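Local coordinates for hypothetical protein PA3499 (Pseudomonas aeruginosa, PDB 2IG8) that is of unknown function but belongs to the YjgF-like family of small alpha/beta proteins and assembles from three copies, at residues Asn77-Val83 and Ile128-Leu134; Ile7-Leu12 and Ala66-Ala71; Thr36-Arg42 and Phe121-Glu127. One frame throughout, in Å; residues are numbered along the deposited sequence.

Interaction 1 (Asn77-Val83 and Ile128-Leu134); sequences NLYKLNV and IDAWARL
Trp131 lies against Tyr79, Lys80 and Asn82 of the neighbouring antiparallel strand. Its CB sits over one face of the Tyr79 ring, 3.9 Å from the centroid, a CH-pi contact. CG passes Lys80 CB. CD1 lies 3.8 Å from Lys80 CB, and Lys80 O stands at the indole edge, in its plane. NE1 comes to 3.9 Å from Asn82 ND2, with amide and ring planes 67° apart; this buried nitrogen has no hydrogen-bond partner in the model. Trp131 CE3, on the six-membered ring, is 4.0 Å from Tyr79 OH, which is hydrogen-bonded to Glu29.

Tyr79 and Lys80 together stand opposite the single residue Trp131, a classic beta bulge. Tyr79 N gives a 2.9 Å bond to Trp131 O, whereas the bond from Lys80 N to the same oxygen is weak. With chi1 at 64°, the Tyr79 ring is set between its own N and carbonyl carbon and turns back over Trp131. Beyond the bulge, Asn82 and Asp129 form a hydrogen-bonded pair, with Asp129 N to Asn82 O at 2.8 Å.

Lys80 NZ reaches Asp129 of the second subunit, and Trp131 meets Trp131 of both other subunits edge-to-face. The opposite face of the sheet carries Leu78, Leu81, Val83, Ile128, Ala130 and Ala132, where helices 53-70 and 91-101 cover it. Strand 110-115 flanks 78-85, and strand 29-36 flanks 126-133.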
loop_
_atom_site.group_PDB
_atom_site.type_symbol
_atom_site.label_atom_id
_atom_site.label_comp_id
_atom_site.label_asym_id
_atom_site.label_seq_id
_atom_site.Cartn_x
_atom_site.Cartn_y
_atom_site.Cartn_z
ATOM N N ASN B 77 7.406 17.187 0.999
ATOM C CA ASN B 77 6.172 16.693 1.611
ATOM C C ASN B 77 5.998 15.172 1.521
ATOM O O ASN B 77 5.207 14.600 2.258
ATOM C CB ASN B 77 4.955 17.338 0.941
ATOM C CG ASN B 77 4.852 18.835 1.181
ATOM O OD1 ASN B 77 5.368 19.390 2.168
ATOM N ND2 ASN B 77 4.149 19.495 0.289
ATOM N N LEU B 78 6.717 14.537 0.594
ATOM C CA LEU B 78 6.638 13.094 0.372
ATOM C C LEU B 78 7.279 12.345 1.541
ATOM O O LEU B 78 8.397 12.689 1.937
ATOM C CB LEU B 78 7.353 12.725 -0.928
ATOM C CG LEU B 78 6.688 13.217 -2.217
ATOM C CD1 LEU B 78 7.633 13.204 -3.396
ATOM C CD2 LEU B 78 5.445 12.360 -2.491
ATOM N N TYR B 79 6.568 11.369 2.103
ATOM C CA TYR B 79 7.118 10.538 3.176
ATOM C C TYR B 79 7.127 9.039 2.858
ATOM O O TYR B 79 7.764 8.277 3.555
ATOM C CB TYR B 79 6.394 10.812 4.504
ATOM C CG TYR B 79 4.933 10.455 4.542
ATOM C CD1 TYR B 79 4.524 9.158 4.821
ATOM C CD2 TYR B 79 3.954 11.409 4.292
ATOM C CE1 TYR B 79 3.174 8.822 4.864
ATOM C CE2 TYR B 79 2.596 11.072 4.308
ATOM C CZ TYR B 79 2.220 9.783 4.601
ATOM O OH TYR B 79 0.884 9.441 4.651
ATOM N N LYS B 80 6.462 8.609 1.789
ATOM C CA LYS B 80 6.520 7.193 1.396
ATOM C C LYS B 80 6.294 7.075 -0.106
ATOM O O LYS B 80 5.470 7.805 -0.672
ATOM C CB LYS B 80 5.506 6.336 2.169
ATOM C CG LYS B 80 5.531 4.842 1.775
ATOM C CD LYS B 80 4.567 3.935 2.577
ATOM C CE LYS B 80 5.225 3.264 3.756
ATOM N NZ LYS B 80 4.324 2.293 4.496
ATOM N N LEU B 81 7.046 6.179 -0.737
ATOM C CA LEU B 81 6.876 5.852 -2.151
ATOM C C LEU B 81 6.821 4.337 -2.285
ATOM O O LEU B 81 7.816 3.644 -2.007
ATOM C CB LEU B 81 8.050 6.384 -2.965
ATOM C CG LEU B 81 8.324 7.876 -2.940
ATOM C CD1 LEU B 81 9.675 8.218 -3.620
ATOM C CD2 LEU B 81 7.215 8.625 -3.588
ATOM N N ASN B 82 5.663 3.808 -2.654
ATOM C CA ASN B 82 5.586 2.397 -2.982
ATOM C C ASN B 82 5.694 2.207 -4.483
ATOM O O ASN B 82 4.941 2.808 -5.255
ATOM C CB ASN B 82 4.346 1.780 -2.408
ATOM C CG ASN B 82 4.410 1.696 -0.886
ATOM O OD1 ASN B 82 5.494 1.795 -0.282
ATOM N ND2 ASN B 82 3.292 1.574 -0.275
ATOM N N VAL B 83 6.639 1.369 -4.879
ATOM C CA VAL B 83 7.075 1.310 -6.265
ATOM C C VAL B 83 6.791 -0.085 -6.787
ATOM O O VAL B 83 7.162 -1.094 -6.152
ATOM C CB VAL B 83 8.570 1.615 -6.387
ATOM C CG1 VAL B 83 9.000 1.570 -7.882
ATOM C CG2 VAL B 83 8.877 2.967 -5.708
ATOM N N ILE B 128 4.219 4.333 -9.379
ATOM C CA ILE B 128 4.524 4.725 -8.019
ATOM C C ILE B 128 3.303 5.288 -7.320
ATOM O O ILE B 128 2.603 6.170 -7.851
ATOM C CB ILE B 128 5.685 5.728 -7.964
ATOM C CG1 ILE B 128 6.951 5.107 -8.588
ATOM C CG2 ILE B 128 5.890 6.186 -6.508
ATOM C CD1 ILE B 128 8.209 6.048 -8.674
ATOM N N ASP B 129 3.049 4.748 -6.128
ATOM C CA ASP B 129 2.022 5.226 -5.230
ATOM C C ASP B 129 2.700 6.081 -4.168
ATOM O O ASP B 129 3.486 5.555 -3.356
ATOM C CB ASP B 129 1.308 4.015 -4.599
ATOM C CG ASP B 129 -0.014 4.371 -3.916
ATOM O OD1 ASP B 129 -0.446 5.556 -3.930
ATOM O OD2 ASP B 129 -0.623 3.451 -3.319
ATOM N N ALA B 130 2.450 7.390 -4.208
ATOM C CA ALA B 130 3.175 8.379 -3.385
ATOM C C ALA B 130 2.273 8.869 -2.243
ATOM O O ALA B 130 1.077 9.124 -2.437
ATOM C CB ALA B 130 3.646 9.588 -4.231
ATOM N N TRP B 131 2.863 8.984 -1.060
ATOM C CA TRP B 131 2.178 9.517 0.115
ATOM C C TRP B 131 2.891 10.792 0.538
ATOM O O TRP B 131 4.140 10.818 0.623
ATOM C CB TRP B 131 2.191 8.506 1.266
ATOM C CG TRP B 131 1.674 7.140 0.883
ATOM C CD1 TRP B 131 2.333 6.197 0.148
ATOM C CD2 TRP B 131 0.402 6.570 1.210
ATOM N NE1 TRP B 131 1.552 5.093 -0.017
ATOM C CE2 TRP B 131 0.366 5.281 0.636
ATOM C CE3 TRP B 131 -0.708 7.021 1.923
ATOM C CZ2 TRP B 131 -0.736 4.437 0.751
ATOM C CZ3 TRP B 131 -1.834 6.171 2.049
ATOM C CH2 TRP B 131 -1.833 4.893 1.460
ATOM N N ALA B 132 2.103 11.841 0.782
ATOM C CA ALA B 132 2.619 13.144 1.197
ATOM C C ALA B 132 1.670 13.871 2.154
ATOM O O ALA B 132 0.460 13.602 2.185
ATOM C CB ALA B 132 2.895 14.026 -0.035
ATOM N N ARG B 133 2.263 14.765 2.950
ATOM C CA ARG B 133 1.577 15.701 3.839
ATOM C C ARG B 133 2.131 17.099 3.603
ATOM O O ARG B 133 3.349 17.273 3.584
ATOM C CB ARG B 133 1.925 15.377 5.282
ATOM C CG ARG B 133 1.222 14.232 5.850
ATOM C CD ARG B 133 1.592 14.119 7.288
ATOM N NE ARG B 133 0.923 15.136 8.078
ATOM C CZ ARG B 133 -0.310 15.003 8.554
ATOM N NH1 ARG B 133 -1.023 13.903 8.296
ATOM N NH2 ARG B 133 -0.849 15.975 9.280
ATOM N N LEU B 134 1.258 18.096 3.500
ATOM C CA LEU B 134 1.683 19.468 3.222
ATOM C C LEU B 134 2.368 20.178 4.407
ATOM O O LEU B 134 2.962 21.246 4.229
ATOM C CB LEU B 134 0.481 20.293 2.762
ATOM C CG LEU B 134 -0.212 19.792 1.488
ATOM C CD1 LEU B 134 -1.385 20.692 1.130
ATOM C CD2 LEU B 134 0.757 19.707 0.352
HETATM O O HOH W 1 0.847 1.364 -2.499
#

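Interaction 2 (Ile7-Leu12 and Ala66-Ala71)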
loop_
_atom_site.group_PDB
_atom_site.type_symbol
_atom_site.label_atom_id
_atom_site.label_comp_id
_atom_site.label_asym_id
_atom_site.label_seq_id
_atom_site.Cartn_x
_atom_site.Cartn_y
_atom_site.Cartn_z
ATOM N N ILE B 7 -7.875 17.927 -5.984
ATOM C CA ILE B 7 -6.754 18.717 -6.474
ATOM C C ILE B 7 -6.595 18.407 -7.931
ATOM O O ILE B 7 -6.420 17.251 -8.300
ATOM C CB ILE B 7 -5.445 18.375 -5.743
ATOM C CG1 ILE B 7 -5.566 18.722 -4.260
ATOM C CG2 ILE B 7 -4.258 19.113 -6.389
ATOM C CD1 ILE B 7 -5.811 20.181 -3.999
ATOM N N ARG B 8 -6.671 19.440 -8.756
ATOM C CA ARG B 8 -6.501 19.283 -10.197
ATOM C C ARG B 8 -5.232 19.943 -10.715
ATOM O O ARG B 8 -5.109 21.172 -10.689
ATOM C CB ARG B 8 -7.697 19.874 -10.896
ATOM C CG ARG B 8 -8.970 19.234 -10.454
ATOM C CD ARG B 8 -10.120 19.935 -11.077
ATOM N NE ARG B 8 -11.421 19.410 -10.676
ATOM C CZ ARG B 8 -11.915 18.227 -11.037
ATOM N NH1 ARG B 8 -13.133 17.889 -10.643
ATOM N NH2 ARG B 8 -11.209 17.376 -11.777
ATOM N N ALA B 9 -4.306 19.114 -11.189
ATOM C CA ALA B 9 -3.123 19.574 -11.906
ATOM C C ALA B 9 -3.434 19.600 -13.422
ATOM O O ALA B 9 -3.926 18.614 -13.977
ATOM C CB ALA B 9 -1.948 18.651 -11.608
ATOM N N ALA B 10 -3.144 20.714 -14.085
ATOM C CA ALA B 10 -3.473 20.883 -15.521
ATOM C C ALA B 10 -2.890 19.794 -16.419
ATOM O O ALA B 10 -3.569 19.298 -17.336
ATOM C CB ALA B 10 -2.992 22.222 -16.014
ATOM N N ALA B 11 -1.639 19.428 -16.140
ATOM C CA ALA B 11 -0.925 18.411 -16.917
ATOM C C ALA B 11 -1.470 16.998 -16.677
ATOM O O ALA B 11 -1.099 16.060 -17.402
ATOM C CB ALA B 11 0.543 18.458 -16.599
ATOM N N LEU B 12 -2.344 16.855 -15.677
ATOM C CA LEU B 12 -2.871 15.565 -15.287
ATOM C C LEU B 12 -4.367 15.640 -15.170
ATOM O O LEU B 12 -4.914 15.543 -14.070
ATOM C CB LEU B 12 -2.266 15.131 -13.949
ATOM C CG LEU B 12 -0.767 14.915 -14.030
ATOM C CD1 LEU B 12 -0.243 14.518 -12.683
ATOM C CD2 LEU B 12 -0.464 13.857 -15.084
ATOM N N ALA B 66 3.961 17.571 -9.822
ATOM C CA ALA B 66 2.894 18.377 -10.387
ATOM C C ALA B 66 1.664 18.358 -9.489
ATOM O O ALA B 66 1.077 19.412 -9.224
ATOM C CB ALA B 66 2.540 17.906 -11.837
ATOM N N LEU B 67 1.304 17.184 -8.979
ATOM C CA LEU B 67 0.173 17.078 -8.058
ATOM C C LEU B 67 0.452 17.844 -6.761
ATOM O O LEU B 67 -0.398 18.614 -6.293
ATOM C CB LEU B 67 -0.182 15.619 -7.764
ATOM C CG LEU B 67 -0.683 14.785 -8.946
ATOM C CD1 LEU B 67 -0.725 13.285 -8.588
ATOM C CD2 LEU B 67 -2.008 15.293 -9.462
ATOM N N LEU B 68 1.648 17.646 -6.202
ATOM C CA LEU B 68 2.059 18.352 -4.980
ATOM C C LEU B 68 1.966 19.861 -5.150
ATOM O O LEU B 68 1.426 20.558 -4.288
ATOM C CB LEU B 68 3.484 17.976 -4.586
ATOM C CG LEU B 68 3.673 16.606 -3.936
ATOM C CD1 LEU B 68 5.142 16.150 -3.990
ATOM C CD2 LEU B 68 3.114 16.604 -2.487
ATOM N N GLU B 69 2.516 20.355 -6.253
ATOM C CA GLU B 69 2.461 21.782 -6.585
ATOM C C GLU B 69 1.048 22.300 -6.799
ATOM O O GLU B 69 0.729 23.406 -6.370
ATOM C CB GLU B 69 3.380 22.100 -7.769
ATOM C CG GLU B 69 4.837 21.974 -7.341
ATOM C CD GLU B 69 5.851 22.285 -8.425
ATOM O OE1 GLU B 69 5.463 22.430 -9.604
ATOM O OE2 GLU B 69 7.057 22.369 -8.080
ATOM N N ALA B 70 0.190 21.494 -7.412
ATOM C CA ALA B 70 -1.195 21.879 -7.595
ATOM C C ALA B 70 -1.887 22.093 -6.242
ATOM O O ALA B 70 -2.802 22.905 -6.137
ATOM C CB ALA B 70 -1.948 20.854 -8.445
ATOM N N ALA B 71 -1.427 21.385 -5.217
ATOM C CA ALA B 71 -1.967 21.512 -3.853
ATOM C C ALA B 71 -1.207 22.541 -2.996
ATOM O O ALA B 71 -1.518 22.707 -1.818
ATOM C CB ALA B 71 -1.952 20.138 -3.160
#
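Ala66 meets Leu12 at the edge of this contact, where a loop lies along the last turn of a helix. Its CB is 4.5 Å from Leu12 CD1, a loose touch. Its carbonyl oxygen lies near Ala9 CB but is already engaged within the helix, accepting from Ala70 N.

Leu67 reaches further. Its CG is anti to its carbonyl carbon (chi1 -64°), which brings the branched end round to the loop. CD2 touches Leu12 CD1 at 3.8 Å and Ala9 CB at 4.0 Å, so one methyl bridges two loop residues. The Leu12 and Leu67 side chains cross at about a right angle. Leu12 and Ala9 are the ends of a type I beta turn, closed by the bond from Leu12 N to Ala9 O, and this turn places both side chains against the helix.

The helix is 53-70, which packs on the beta sheet of this YjgF-like fold. The loop follows strand 4-6 at one margin of that sheet. No hydrogen bond joins the two segments, and the contact is apolar. Leu68, on the side of the helix turned from the loop, touches Leu30 of strand 29-36.

At Ala70 the packing is close. Its CB lies 3.5 Å from Ile7 CG2 and 3.9 Å from Ala9 CB, with one loop residue between those two partners. Ala71 follows where the helix has ended. Its CB meets Ile7 CD1 at 3.9 Å, while the CG2 branch of Ile7 stays on Ala70. Leu30 touches both Ile7 and Ala71.

Interaction 3 (Thr36-Arg42 and Phe121-Glu127); sequences TAHPATR and FPELLVE
His38 and Phe121 stack face to face, with centroids 3.7 Å apart and planes at 17°. The rings overlap closely, and Phe121 CE2 lies 3.3 Å from His38 ND1, near the rim of the imidazole. The other face of the histidine is covered by Pro39 CB, so the ring is sandwiched. His38 CG is anti to its backbone N (chi1 -177°), which carries the imidazole out over the phenyl ring.

The guanidinium of Arg42 has His38 NE2 over one face. It holds Glu123 side-on in a salt bridge. Arg42 NE bonds Glu123 OE2 at 2.9 Å, and Arg42 NH2 bonds OE1 at 3.1 Å through the syn lone pair. The two flat groups are turned 44° apart, and the NE bond leaves the carboxylate plane.

Leu124 packs against Thr36, His38 and Thr41. Its CD1 meets Thr36 CB at 3.6 Å, and its CD2 meets Thr41 OG1 at 3.6 Å; it crosses both threonines at about a right angle. Thr36 OG1 accepts from His38 N, forming an ST turn. A water joins Ala37 N to Val126 O.

Phe121 also makes a cation-pi contact with Lys91 of the third subunit. The contact joins the start of helix 40-46 to the loop leading into strand 126-133. Gln56 of helix 53-70 binds the backbone of Glu123 and Leu125, and Val126 packs on strand 78-85.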
loop_
_atom_site.group_PDB
_atom_site.type_symbol
_atom_site.label_atom_id
_atom_site.label_comp_id
_atom_site.label_asym_id
_atom_site.label_seq_id
_atom_site.Cartn_x
_atom_site.Cartn_y
_atom_site.Cartn_z
ATOM N N THR B 36 2.009 6.863 -13.449
ATOM C CA THR B 36 2.783 6.154 -14.447
ATOM C C THR B 36 3.285 7.160 -15.496
ATOM O O THR B 36 2.844 8.328 -15.528
ATOM C CB THR B 36 1.965 5.087 -15.185
ATOM O OG1 THR B 36 1.124 5.728 -16.148
ATOM C CG2 THR B 36 1.120 4.230 -14.230
ATOM N N ALA B 37 4.178 6.688 -16.369
ATOM C CA ALA B 37 4.750 7.533 -17.397
ATOM C C ALA B 37 3.923 7.543 -18.710
ATOM O O ALA B 37 4.354 8.085 -19.703
ATOM C CB ALA B 37 6.234 7.146 -17.655
ATOM N N HIS B 38 2.726 6.974 -18.692
ATOM C CA HIS B 38 1.792 7.050 -19.823
ATOM C C HIS B 38 1.079 8.419 -19.768
ATOM O O HIS B 38 0.673 8.850 -18.700
ATOM C CB HIS B 38 0.759 5.924 -19.715
ATOM C CG HIS B 38 -0.206 5.863 -20.863
ATOM N ND1 HIS B 38 -1.476 6.384 -20.788
ATOM C CD2 HIS B 38 -0.084 5.354 -22.109
ATOM C CE1 HIS B 38 -2.098 6.199 -21.942
ATOM N NE2 HIS B 38 -1.271 5.587 -22.767
ATOM N N PRO B 39 0.837 9.059 -20.916
ATOM C CA PRO B 39 1.074 8.650 -22.316
ATOM C C PRO B 39 2.428 8.934 -22.944
ATOM O O PRO B 39 2.628 8.546 -24.094
ATOM C CB PRO B 39 -0.029 9.396 -23.070
ATOM C CG PRO B 39 -0.191 10.680 -22.301
ATOM C CD PRO B 39 0.039 10.306 -20.844
ATOM N N ALA B 40 3.360 9.552 -22.206
ATOM C CA ALA B 40 4.696 9.837 -22.717
ATOM C C ALA B 40 5.374 8.550 -23.224
ATOM O O ALA B 40 6.057 8.573 -24.254
ATOM C CB ALA B 40 5.541 10.512 -21.638
ATOM N N THR B 41 5.163 7.449 -22.492
ATOM C CA THR B 41 5.712 6.131 -22.837
ATOM C C THR B 41 5.178 5.629 -24.172
ATOM O O THR B 41 5.909 4.990 -24.921
ATOM C CB THR B 41 5.431 5.066 -21.775
ATOM O OG1 THR B 41 4.055 5.114 -21.333
ATOM C CG2 THR B 41 6.368 5.231 -20.567
ATOM N N ARG B 42 3.902 5.892 -24.462
ATOM C CA ARG B 42 3.334 5.465 -25.752
ATOM C C ARG B 42 3.919 6.252 -26.907
ATOM O O ARG B 42 4.316 5.684 -27.951
ATOM C CB ARG B 42 1.796 5.550 -25.743
ATOM C CG ARG B 42 1.190 5.131 -27.070
ATOM C CD ARG B 42 -0.203 4.554 -26.925
ATOM N NE ARG B 42 -0.166 3.358 -26.094
ATOM C CZ ARG B 42 -1.220 2.789 -25.503
ATOM N NH1 ARG B 42 -2.450 3.290 -25.663
ATOM N NH2 ARG B 42 -1.042 1.704 -24.750
ATOM N N PHE B 121 -0.751 -0.245 -18.847
ATOM C CA PHE B 121 -0.387 -0.152 -20.264
ATOM C C PHE B 121 0.876 -0.950 -20.520
ATOM O O PHE B 121 1.777 -1.035 -19.641
ATOM C CB PHE B 121 -0.242 1.307 -20.703
ATOM C CG PHE B 121 -1.492 2.098 -20.522
ATOM C CD1 PHE B 121 -2.546 1.933 -21.384
ATOM C CD2 PHE B 121 -1.624 2.981 -19.465
ATOM C CE1 PHE B 121 -3.710 2.657 -21.223
ATOM C CE2 PHE B 121 -2.790 3.695 -19.285
ATOM C CZ PHE B 121 -3.824 3.537 -20.160
ATOM N N PRO B 122 0.954 -1.570 -21.707
ATOM C CA PRO B 122 2.031 -2.499 -21.980
ATOM C C PRO B 122 3.414 -1.848 -22.052
ATOM O O PRO B 122 4.404 -2.525 -21.807
ATOM C CB PRO B 122 1.616 -3.140 -23.309
ATOM C CG PRO B 122 0.721 -2.151 -23.939
ATOM C CD PRO B 122 0.017 -1.469 -22.833
ATOM N N GLU B 123 3.479 -0.543 -22.314
ATOM C CA GLU B 123 4.777 0.156 -22.399
ATOM C C GLU B 123 5.382 0.471 -21.025
ATOM O O GLU B 123 6.567 0.845 -20.934
ATOM C CB GLU B 123 4.639 1.461 -23.185
ATOM C CG GLU B 123 4.126 1.286 -24.603
ATOM C CD GLU B 123 2.608 1.356 -24.740
ATOM O OE1 GLU B 123 1.862 1.202 -23.747
ATOM O OE2 GLU B 123 2.167 1.581 -25.882
ATOM N N LEU B 124 4.578 0.341 -19.964
ATOM C CA LEU B 124 4.989 0.726 -18.615
ATOM C C LEU B 124 5.975 -0.263 -17.976
ATOM O O LEU B 124 5.819 -1.497 -18.079
ATOM C CB LEU B 124 3.771 0.888 -17.701
ATOM C CG LEU B 124 2.723 1.940 -18.101
ATOM C CD1 LEU B 124 1.605 2.002 -17.021
ATOM C CD2 LEU B 124 3.360 3.311 -18.350
ATOM N N LEU B 125 6.985 0.296 -17.319
ATOM C CA LEU B 125 7.947 -0.444 -16.505
ATOM C C LEU B 125 7.787 -0.154 -15.004
ATOM O O LEU B 125 8.337 -0.881 -14.192
ATOM C CB LEU B 125 9.384 -0.063 -16.900
ATOM C CG LEU B 125 9.844 -0.486 -18.287
ATOM C CD1 LEU B 125 11.228 0.171 -18.635
ATOM C CD2 LEU B 125 9.856 -2.005 -18.358
ATOM N N VAL B 126 7.064 0.916 -14.653
ATOM C CA VAL B 126 6.948 1.342 -13.253
ATOM C C VAL B 126 5.682 2.151 -12.985
ATOM O O VAL B 126 5.174 2.884 -13.847
ATOM C CB VAL B 126 8.239 2.110 -12.785
ATOM C CG1 VAL B 126 8.413 3.439 -13.562
ATOM C CG2 VAL B 126 8.232 2.388 -11.265
ATOM N N GLU B 127 5.151 1.971 -11.777
ATOM C CA GLU B 127 4.083 2.789 -11.250
ATOM C C GLU B 127 4.454 3.095 -9.795
ATOM O O GLU B 127 4.980 2.231 -9.094
ATOM C CB GLU B 127 2.740 2.053 -11.341
ATOM C CG GLU B 127 1.595 2.804 -10.710
ATOM C CD GLU B 127 0.222 2.488 -11.327
ATOM O OE1 GLU B 127 0.121 1.696 -12.284
ATOM O OE2 GLU B 127 -0.760 3.068 -10.847
HETATM O O HOH W 2 5.770 4.416 -15.920
#

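Interaction 3 crosses both others along the chain, while interaction 2, whose first segment comes earliest, closes before interaction 1 opens. Interactions 1 and 3 share strand 126-133 and have centres about 19 Å apart; they touch through Val83 and Val126. Interaction 2 lies about 15 Å from interaction 1, centre to centre, and meets it through Leu68, which packs on Leu78 and Ala132. Interactions 2 and 3 do not touch, their nearest atoms being about 6 Å apart. Helix 53-70 supplies one side of interaction 2 and packs against residues of the other two. Interactions 1 and 3 also reach the third subunit, so the sheet core and this loop region both adjoin the trimer interface.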